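Triosephosphate isomerase (Trichomonas vaginalis, PDB 4O4V) probably interconverts D-glyceraldehyde 3-phosphate and dihydroxyacetone phosphate in glycolysis and gluconeogenesis, working as a homodimer of TIM barrels. Local coordinates at residues 67-72 against 112-117; 45-50 against 85-90; 228-233 against 242-247. All coordinates share one frame; numbering follows the deposited sequence. Where two conformers were deposited one is given.

Interaction 1: residues 67-72 against 112-117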
loop_
_atom_site.group_PDB
_atom_site.type_symbol
_atom_site.label_atom_id
_atom_site.label_comp_id
_atom_site.label_asym_id
_atom_site.label_seq_id
_atom_site.Cartn_x
_atom_site.Cartn_y
_atom_site.Cartn_z
ATOM N N THR A 67 0.297 5.170 -9.564
ATOM C CA THR A 67 0.282 5.700 -10.934
ATOM C C THR A 67 1.438 6.633 -11.276
ATOM O O THR A 67 1.567 7.046 -12.425
ATOM C CB THR A 67 -0.981 6.508 -11.143
ATOM O OG1 THR A 67 -1.084 7.409 -10.044
ATOM C CG2 THR A 67 -2.231 5.621 -11.242
ATOM N N LYS A 68 2.256 6.989 -10.303
ATOM C CA LYS A 68 3.306 7.991 -10.464
ATOM C C LYS A 68 4.659 7.429 -10.048
ATOM O O LYS A 68 4.699 6.465 -9.282
ATOM C CB LYS A 68 2.967 9.199 -9.575
ATOM C CG LYS A 68 1.618 9.854 -9.873
ATOM C CD LYS A 68 1.566 10.550 -11.216
ATOM C CE LYS A 68 0.242 11.298 -11.367
ATOM N NZ LYS A 68 0.135 12.029 -12.652
ATOM N N PRO A 69 5.772 8.054 -10.459
ATOM C CA PRO A 69 7.098 7.510 -10.100
ATOM C C PRO A 69 7.487 7.668 -8.638
ATOM O O PRO A 69 8.254 6.864 -8.114
ATOM C CB PRO A 69 8.068 8.291 -10.993
ATOM C CG PRO A 69 7.328 9.524 -11.322
ATOM C CD PRO A 69 5.874 9.145 -11.434
ATOM N N ASN A 70 6.974 8.718 -7.998
ATOM C CA ASN A 70 7.347 9.148 -6.659
ATOM C C ASN A 70 6.560 10.383 -6.365
ATOM O O ASN A 70 5.952 10.961 -7.279
ATOM C CB ASN A 70 8.864 9.451 -6.522
ATOM C CG ASN A 70 9.320 10.619 -7.317
ATOM O OD1 ASN A 70 9.281 10.597 -8.535
ATOM N ND2 ASN A 70 9.789 11.644 -6.642
ATOM N N GLY A 71 6.578 10.832 -5.129
ATOM C CA GLY A 71 6.039 12.123 -4.750
ATOM C C GLY A 71 5.189 12.095 -3.520
ATOM O O GLY A 71 5.359 11.246 -2.639
ATOM N N ALA A 72 4.248 13.028 -3.457
ATOM C CA ALA A 72 3.482 13.321 -2.247
ATOM C C ALA A 72 2.261 12.406 -2.162
ATOM O O ALA A 72 1.095 12.832 -2.258
ATOM C CB ALA A 72 3.095 14.784 -2.235
ATOM N N ALA A 112 -1.828 0.651 -15.454
ATOM C CA ALA A 112 -1.344 -0.267 -16.475
ATOM C C ALA A 112 -0.425 0.454 -17.464
ATOM O O ALA A 112 0.644 -0.055 -17.795
ATOM C CB ALA A 112 -2.517 -0.889 -17.230
ATOM N N LYS A 113 -0.835 1.637 -17.920
ATOM C CA LYS A 113 -0.018 2.402 -18.844
ATOM C C LYS A 113 1.319 2.753 -18.196
ATOM O O LYS A 113 2.379 2.586 -18.820
ATOM C CB LYS A 113 -0.754 3.662 -19.255
ATOM C CG LYS A 113 0.009 4.558 -20.237
ATOM C CD LYS A 113 -0.830 5.754 -20.697
ATOM C CE LYS A 113 -0.126 6.644 -21.733
ATOM N NZ LYS A 113 1.024 7.345 -21.164
ATOM N N PHE A 114 1.286 3.278 -16.977
ATOM C CA PHE A 114 2.502 3.717 -16.304
ATOM C C PHE A 114 3.436 2.546 -16.041
ATOM O O PHE A 114 4.640 2.640 -16.296
ATOM C CB PHE A 114 2.170 4.450 -15.008
ATOM C CG PHE A 114 3.373 5.000 -14.332
ATOM C CD1 PHE A 114 3.977 6.113 -14.816
ATOM C CD2 PHE A 114 3.915 4.372 -13.208
ATOM C CE1 PHE A 114 5.124 6.609 -14.222
ATOM C CE2 PHE A 114 5.041 4.878 -12.619
ATOM C CZ PHE A 114 5.639 5.979 -13.129
ATOM N N ALA A 115 2.889 1.425 -15.579
ATOM C CA ALA A 115 3.729 0.256 -15.303
ATOM C C ALA A 115 4.415 -0.241 -16.592
ATOM O O ALA A 115 5.640 -0.457 -16.625
ATOM C CB ALA A 115 2.916 -0.838 -14.668
ATOM N N LEU A 116 3.628 -0.411 -17.651
ATOM C CA LEU A 116 4.158 -0.946 -18.915
ATOM C C LEU A 116 5.171 -0.003 -19.531
ATOM O O LEU A 116 6.234 -0.453 -20.004
ATOM C CB LEU A 116 3.028 -1.252 -19.884
ATOM C CG LEU A 116 2.169 -2.445 -19.480
ATOM C CD1 LEU A 116 0.873 -2.438 -20.237
ATOM C CD2 LEU A 116 2.909 -3.767 -19.642
ATOM N N GLU A 117 4.897 1.304 -19.524
ATOM C CA GLU A 117 5.829 2.212 -20.167
ATOM C C GLU A 117 7.116 2.325 -19.380
ATOM O O GLU A 117 8.135 2.769 -19.932
ATOM C CB GLU A 117 5.158 3.554 -20.504
ATOM C CG GLU A 117 4.966 4.420 -19.373
ATOM C CD GLU A 117 3.949 5.549 -19.613
ATOM O OE1 GLU A 117 3.349 5.661 -20.704
ATOM O OE2 GLU A 117 3.740 6.319 -18.663
#

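Interaction 2: residues 45-50 against 85-90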
loop_
_atom_site.group_PDB
_atom_site.type_symbol
_atom_site.label_atom_id
_atom_site.label_comp_id
_atom_site.label_asym_id
_atom_site.label_seq_id
_atom_site.Cartn_x
_atom_site.Cartn_y
_atom_site.Cartn_z
ATOM N N ILE A 45 6.340 -5.295 1.891
ATOM C CA ILE A 45 7.390 -5.339 2.894
ATOM C C ILE A 45 8.169 -6.657 2.856
ATOM O O ILE A 45 9.293 -6.723 3.386
ATOM C CB ILE A 45 6.780 -5.050 4.280
ATOM C CG1 ILE A 45 7.869 -4.652 5.283
ATOM C CG2 ILE A 45 5.930 -6.202 4.788
ATOM C CD1 ILE A 45 7.322 -4.222 6.655
ATOM N N PHE A 46 7.608 -7.683 2.231
ATOM C CA PHE A 46 8.299 -8.954 2.036
ATOM C C PHE A 46 8.968 -9.077 0.668
ATOM O O PHE A 46 9.696 -10.045 0.425
ATOM C CB PHE A 46 7.340 -10.142 2.203
ATOM C CG PHE A 46 6.720 -10.279 3.572
ATOM C CD1 PHE A 46 7.374 -9.896 4.736
ATOM C CD2 PHE A 46 5.450 -10.814 3.698
ATOM C CE1 PHE A 46 6.741 -10.035 5.995
ATOM C CE2 PHE A 46 4.828 -10.952 4.950
ATOM C CZ PHE A 46 5.490 -10.582 6.091
ATOM N N LEU A 47 8.768 -8.127 -0.229
ATOM C CA LEU A 47 9.345 -8.248 -1.561
ATOM C C LEU A 47 10.873 -8.325 -1.553
ATOM O O LEU A 47 11.428 -9.106 -2.313
ATOM C CB LEU A 47 8.865 -7.130 -2.483
ATOM C CG LEU A 47 7.371 -7.184 -2.882
ATOM C CD1 LEU A 47 7.010 -5.979 -3.705
ATOM C CD2 LEU A 47 7.012 -8.428 -3.645
ATOM N N PRO A 48 11.570 -7.530 -0.716
ATOM C CA PRO A 48 13.030 -7.682 -0.718
ATOM C C PRO A 48 13.504 -9.089 -0.364
ATOM O O PRO A 48 14.407 -9.616 -0.991
ATOM C CB PRO A 48 13.502 -6.607 0.259
ATOM C CG PRO A 48 12.421 -5.560 0.185
ATOM C CD PRO A 48 11.148 -6.374 0.098
ATOM N N THR A 49 12.937 -9.647 0.700
ATOM C CA THR A 49 13.209 -11.017 1.148
ATOM C C THR A 49 13.017 -11.967 -0.010
ATOM O O THR A 49 13.864 -12.815 -0.309
ATOM C CB THR A 49 12.232 -11.450 2.269
ATOM O OG1 THR A 49 12.462 -10.664 3.430
ATOM C CG2 THR A 49 12.436 -12.891 2.657
ATOM N N LEU A 50 11.866 -11.828 -0.643
ATOM C CA LEU A 50 11.445 -12.757 -1.669
ATOM C C LEU A 50 12.373 -12.683 -2.893
ATOM O O LEU A 50 12.782 -13.692 -3.443
ATOM C CB LEU A 50 9.969 -12.503 -2.030
ATOM C CG LEU A 50 9.272 -13.433 -3.024
ATOM C CD1 LEU A 50 9.251 -14.851 -2.551
ATOM C CD2 LEU A 50 7.885 -12.969 -3.301
ATOM N N PHE A 85 14.775 -3.173 -6.880
ATOM C CA PHE A 85 15.138 -4.478 -6.335
ATOM C C PHE A 85 15.276 -5.540 -7.421
ATOM O O PHE A 85 15.642 -6.665 -7.111
ATOM C CB PHE A 85 14.112 -4.940 -5.291
ATOM C CG PHE A 85 14.156 -4.148 -4.026
ATOM C CD1 PHE A 85 14.982 -4.521 -2.988
ATOM C CD2 PHE A 85 13.409 -2.995 -3.881
ATOM C CE1 PHE A 85 15.032 -3.767 -1.813
ATOM C CE2 PHE A 85 13.450 -2.255 -2.726
ATOM C CZ PHE A 85 14.259 -2.632 -1.694
ATOM N N GLY A 86 15.005 -5.201 -8.681
ATOM C CA GLY A 86 15.040 -6.183 -9.760
ATOM C C GLY A 86 13.730 -6.891 -10.012
ATOM O O GLY A 86 13.689 -7.875 -10.770
ATOM N N ILE A 87 12.645 -6.398 -9.437
ATOM C CA ILE A 87 11.308 -7.004 -9.567
ATOM C C ILE A 87 10.622 -6.443 -10.789
ATOM O O ILE A 87 10.627 -5.236 -10.994
ATOM C CB ILE A 87 10.495 -6.731 -8.297
ATOM C CG1 ILE A 87 11.171 -7.401 -7.097
ATOM C CG2 ILE A 87 9.056 -7.196 -8.476
ATOM C CD1 ILE A 87 10.675 -6.923 -5.769
ATOM N N GLU A 88 10.036 -7.318 -11.601
ATOM C CA GLU A 88 9.544 -6.974 -12.921
ATOM C C GLU A 88 8.036 -7.049 -13.119
ATOM O O GLU A 88 7.571 -6.714 -14.212
ATOM C CB GLU A 88 10.195 -7.937 -13.984
ATOM C CG GLU A 88 11.692 -8.367 -13.758
ATOM C CD GLU A 88 12.135 -9.592 -14.606
ATOM O OE1 GLU A 88 11.393 -9.991 -15.545
ATOM O OE2 GLU A 88 13.230 -10.151 -14.309
ATOM N N TRP A 89 7.294 -7.575 -12.149
ATOM C CA TRP A 89 5.870 -7.874 -12.283
ATOM C C TRP A 89 5.075 -7.126 -11.236
ATOM O O TRP A 89 5.520 -6.899 -10.120
ATOM C CB TRP A 89 5.622 -9.360 -12.058
ATOM C CG TRP A 89 5.929 -10.260 -13.220
ATOM C CD1 TRP A 89 7.088 -10.950 -13.424
ATOM C CD2 TRP A 89 5.076 -10.570 -14.325
ATOM N NE1 TRP A 89 6.997 -11.680 -14.578
ATOM C CE2 TRP A 89 5.782 -11.446 -15.160
ATOM C CE3 TRP A 89 3.786 -10.179 -14.694
ATOM C CZ2 TRP A 89 5.252 -11.939 -16.344
ATOM C CZ3 TRP A 89 3.249 -10.659 -15.874
ATOM C CH2 TRP A 89 3.977 -11.543 -16.678
ATOM N N THR A 90 3.824 -6.827 -11.598
ATOM C CA THR A 90 2.801 -6.455 -10.623
ATOM C C THR A 90 1.445 -6.991 -11.036
ATOM O O THR A 90 1.123 -7.072 -12.231
ATOM C CB THR A 90 2.703 -4.923 -10.402
ATOM O OG1 THR A 90 1.859 -4.646 -9.269
ATOM C CG2 THR A 90 2.243 -4.181 -11.620
#

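Interaction 3: residues 228-233 against 242-247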
loop_
_atom_site.group_PDB
_atom_site.type_symbol
_atom_site.label_atom_id
_atom_site.label_comp_id
_atom_site.label_asym_id
_atom_site.label_seq_id
_atom_site.Cartn_x
_atom_site.Cartn_y
_atom_site.Cartn_z
ATOM N N ASP A 228 -5.048 -20.530 -19.819
ATOM C CA ASP A 228 -3.602 -20.596 -19.965
ATOM C C ASP A 228 -2.854 -20.644 -18.646
ATOM O O ASP A 228 -1.610 -20.524 -18.625
ATOM C CB ASP A 228 -3.095 -19.376 -20.748
ATOM C CG ASP A 228 -3.705 -19.237 -22.115
ATOM O OD1 ASP A 228 -3.854 -20.274 -22.849
ATOM O OD2 ASP A 228 -4.002 -18.123 -22.510
ATOM N N GLY A 229 -3.571 -20.822 -17.547
ATOM C CA GLY A 229 -2.972 -20.840 -16.239
ATOM C C GLY A 229 -3.880 -20.222 -15.227
ATOM O O GLY A 229 -5.095 -20.109 -15.434
ATOM N N PHE A 230 -3.277 -19.796 -14.114
ATOM C CA PHE A 230 -4.006 -19.473 -12.901
ATOM C C PHE A 230 -3.413 -18.287 -12.188
ATOM O O PHE A 230 -2.172 -18.117 -12.189
ATOM C CB PHE A 230 -3.999 -20.658 -11.922
ATOM C CG PHE A 230 -4.567 -21.906 -12.519
ATOM C CD1 PHE A 230 -5.898 -21.947 -12.873
ATOM C CD2 PHE A 230 -3.798 -23.036 -12.752
ATOM C CE1 PHE A 230 -6.447 -23.067 -13.443
ATOM C CE2 PHE A 230 -4.351 -24.142 -13.325
ATOM C CZ PHE A 230 -5.675 -24.177 -13.655
ATOM N N LEU A 231 -4.259 -17.499 -11.542
ATOM C CA LEU A 231 -3.837 -16.585 -10.481
ATOM C C LEU A 231 -4.412 -17.189 -9.215
ATOM O O LEU A 231 -5.623 -17.160 -8.979
ATOM C CB LEU A 231 -4.352 -15.155 -10.721
ATOM C CG LEU A 231 -3.819 -14.144 -9.688
ATOM C CD1 LEU A 231 -2.316 -14.047 -9.701
ATOM C CD2 LEU A 231 -4.449 -12.767 -9.917
ATOM N N VAL A 232 -3.552 -17.827 -8.434
ATOM C CA VAL A 232 -3.942 -18.685 -7.311
ATOM C C VAL A 232 -4.048 -17.855 -6.068
ATOM O O VAL A 232 -3.172 -17.026 -5.785
ATOM C CB VAL A 232 -2.882 -19.782 -7.107
ATOM C CG1 VAL A 232 -3.276 -20.741 -5.991
ATOM C CG2 VAL A 232 -2.643 -20.566 -8.383
ATOM N N GLY A 233 -5.070 -18.105 -5.279
ATOM C CA GLY A 233 -5.261 -17.482 -3.979
ATOM C C GLY A 233 -4.622 -18.278 -2.860
ATOM O O GLY A 233 -3.403 -18.472 -2.814
ATOM N N ILE A 242 2.388 -26.345 -5.678
ATOM C CA ILE A 242 3.235 -27.060 -6.631
ATOM C C ILE A 242 2.376 -27.942 -7.550
ATOM O O ILE A 242 2.665 -28.085 -8.727
ATOM C CB ILE A 242 4.354 -27.846 -5.894
ATOM C CG1 ILE A 242 5.092 -26.882 -4.938
ATOM C CG2 ILE A 242 5.250 -28.520 -6.908
ATOM C CD1 ILE A 242 5.582 -25.583 -5.582
ATOM N N ASN A 243 1.339 -28.577 -6.999
ATOM C CA ASN A 243 0.411 -29.326 -7.825
ATOM C C ASN A 243 -0.188 -28.450 -8.893
ATOM O O ASN A 243 -0.354 -28.863 -10.037
ATOM C CB ASN A 243 -0.721 -29.915 -6.986
ATOM C CG ASN A 243 -0.237 -30.881 -5.976
ATOM O OD1 ASN A 243 0.282 -30.496 -4.928
ATOM N ND2 ASN A 243 -0.403 -32.161 -6.263
ATOM N N ILE A 244 -0.538 -27.228 -8.537
ATOM C CA ILE A 244 -1.135 -26.296 -9.477
ATOM C C ILE A 244 -0.121 -25.878 -10.550
ATOM O O ILE A 244 -0.449 -25.843 -11.724
ATOM C CB ILE A 244 -1.757 -25.101 -8.748
ATOM C CG1 ILE A 244 -2.839 -25.561 -7.772
ATOM C CG2 ILE A 244 -2.301 -24.126 -9.721
ATOM C CD1 ILE A 244 -3.259 -24.519 -6.740
ATOM N N VAL A 245 1.100 -25.537 -10.142
ATOM C CA VAL A 245 2.161 -25.251 -11.107
ATOM C C VAL A 245 2.306 -26.396 -12.113
ATOM O O VAL A 245 2.424 -26.188 -13.341
ATOM C CB VAL A 245 3.484 -25.000 -10.368
ATOM C CG1 VAL A 245 4.668 -25.038 -11.320
ATOM C CG2 VAL A 245 3.386 -23.677 -9.608
ATOM N N ASN A 246 2.258 -27.612 -11.605
ATOM C CA ASN A 246 2.491 -28.805 -12.404
ATOM C C ASN A 246 1.298 -29.250 -13.238
ATOM O O ASN A 246 1.419 -30.156 -14.069
ATOM C CB ASN A 246 3.009 -29.936 -11.511
ATOM C CG ASN A 246 4.452 -29.707 -11.087
ATOM O OD1 ASN A 246 5.124 -28.875 -11.676
ATOM N ND2 ASN A 246 4.912 -30.416 -10.075
ATOM N N SER A 247 0.157 -28.578 -13.082
ATOM C CA SER A 247 -1.013 -28.870 -13.905
ATOM C C SER A 247 -0.791 -28.489 -15.364
ATOM O O SER A 247 -1.580 -28.864 -16.223
ATOM C CB SER A 247 -2.253 -28.179 -13.338
ATOM O OG SER A 247 -2.226 -26.785 -13.529
#

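Interaction 1: residues 67-72 against 112-117
T67 meets F114 through its backbone rather than its side chain. In this TIM barrel the long loop after the third strand, 59-62, passes beside the outer helix 105-117 on its way to the second subunit, and T67 O comes to rest 3.3 Å from F114 CG, above one face of the ring and displaced toward the rim. The CB of T67 points away from F114, and the threonine side chain packs instead on F107, A110 and K111, earlier on the same helix. K68 continues along the ring with its backbone: its CA lies over the same face as T67 O, and its carbonyl carbon, K68 C, is 3.5 Å from F114 CZ. At P69 the side chain joins in, with P69 CD 3.6 Å from F114 CZ and the two side chains crossing at about a right angle. Past this point the loop leaves the helix for the dimer interface, where N70 ND2 bonds to N13 OD1 of the second subunit and G71 makes backbone hydrogen bonds to that subunit. This is the third barrel loop, which in triosephosphate isomerases reaches into the partner subunit, and F114 lies against its base.

Within 112-117, F114 makes all of the contact. With CG anti to the backbone N (chi1 -176°), its ring is carried out from the helix to lie along the loop backbone, and V79 of helix 79-83 touches it as well. The far end of the ring makes a close approach to the proline's backbone nitrogen: P69 N stands obliquely to the ring, 3.4 Å from F114 CZ.

Interaction 2: residues 45-50 against 85-90
P48 and F85 bring their CA atoms to 6.8 Å of each other, and L47 and I87 theirs to 8.3 Å, where the N-terminal part of helix 47-53 faces the bend that leads from helix 79-83 into strand 89-92. Helix 79-83 ends in a Schellman motif at G86 (phi 90°), which stands between F85 and I87, the two residues of this segment that touch 45-50. In the TIM barrel this joins the helices that follow the second and third strands near the start of the fourth.

P48 CG sits over the face of the F85 ring, 4.2 Å from its centroid and 27° off the normal, a CH-pi contact. The nearest pair there is P48 CG and F85 CE1, at 3.7 Å. Deeper in, the tip of I87 reaches the root of the leucine, I87 CD1 lying 3.8 Å from L47 CB; the isoleucine's CG1 branch, anti to its carbonyl carbon (chi1 -63°), leads that methyl across. L47 also packs on V60 and on I45 of the second subunit, while F85 touches V17 of that subunit.

No hydrogen bond crosses here, so the segments are held by burial of apolar surface and close van der Waals packing, the CH-pi contact included.

Interaction 3: residues 228-233 against 242-247
I244 O is gripped twice by S247, a residue that, like I244, also touches F230. S247 OG donates a 2.7 Å hydrogen bond to I244 O, in the carbonyl plane and on a lone pair, with a C=O...donor angle of 144°; S247 N adds a second bond to the same oxygen. Both bonds fall at the C-terminal part of the last helix of the TIM barrel, 240-246, where it packs on the eighth strand, 229-232.

The serine chi1 of 72°, which sets OG between the backbone N and the carbonyl carbon, puts the hydroxyl beside the ring edge while it bonds back to I244 O. S247 OG lies near the plane of the F230 ring, 3.4 Å from F230 CE2. One isoleucine branch serves both strand residues: I244 CG2 is 3.6 Å from F230 CD2 and 3.8 Å from V232 CG2. Side chains V232 and I244 meet tip to tip, V232 CG1 also touching I244 CD1. L221 of helix 218-222 packs on F230, and A222, which takes part in a sodium site, touches S247.

With its hydrogen given to I244 O, the buried hydroxyl probably turns electron density toward the ring's C-H edge, so a polar group fits into an otherwise apolar strand-helix interface.

How the interactions relate
From the N terminus, interaction 2 opens first, at helix 47-53. Interaction 1 opens next, in the loop after strand 59-62, before interaction 2 closes at 85-90; interaction 1 itself closes only at 112-117, so the two cross along the chain. They tie consecutive strand-helix units of the barrel wall together, and both touch the second subunit, though their nearest atoms stay about 5 Å apart. Interaction 3 follows in series and closes a short loop between the last strand and the last helix. It touches no other protein chain and lies across the chain's centre from interaction 1, about 29 Å between centres. Interactions 2 and 3 both reach the parallel sheet.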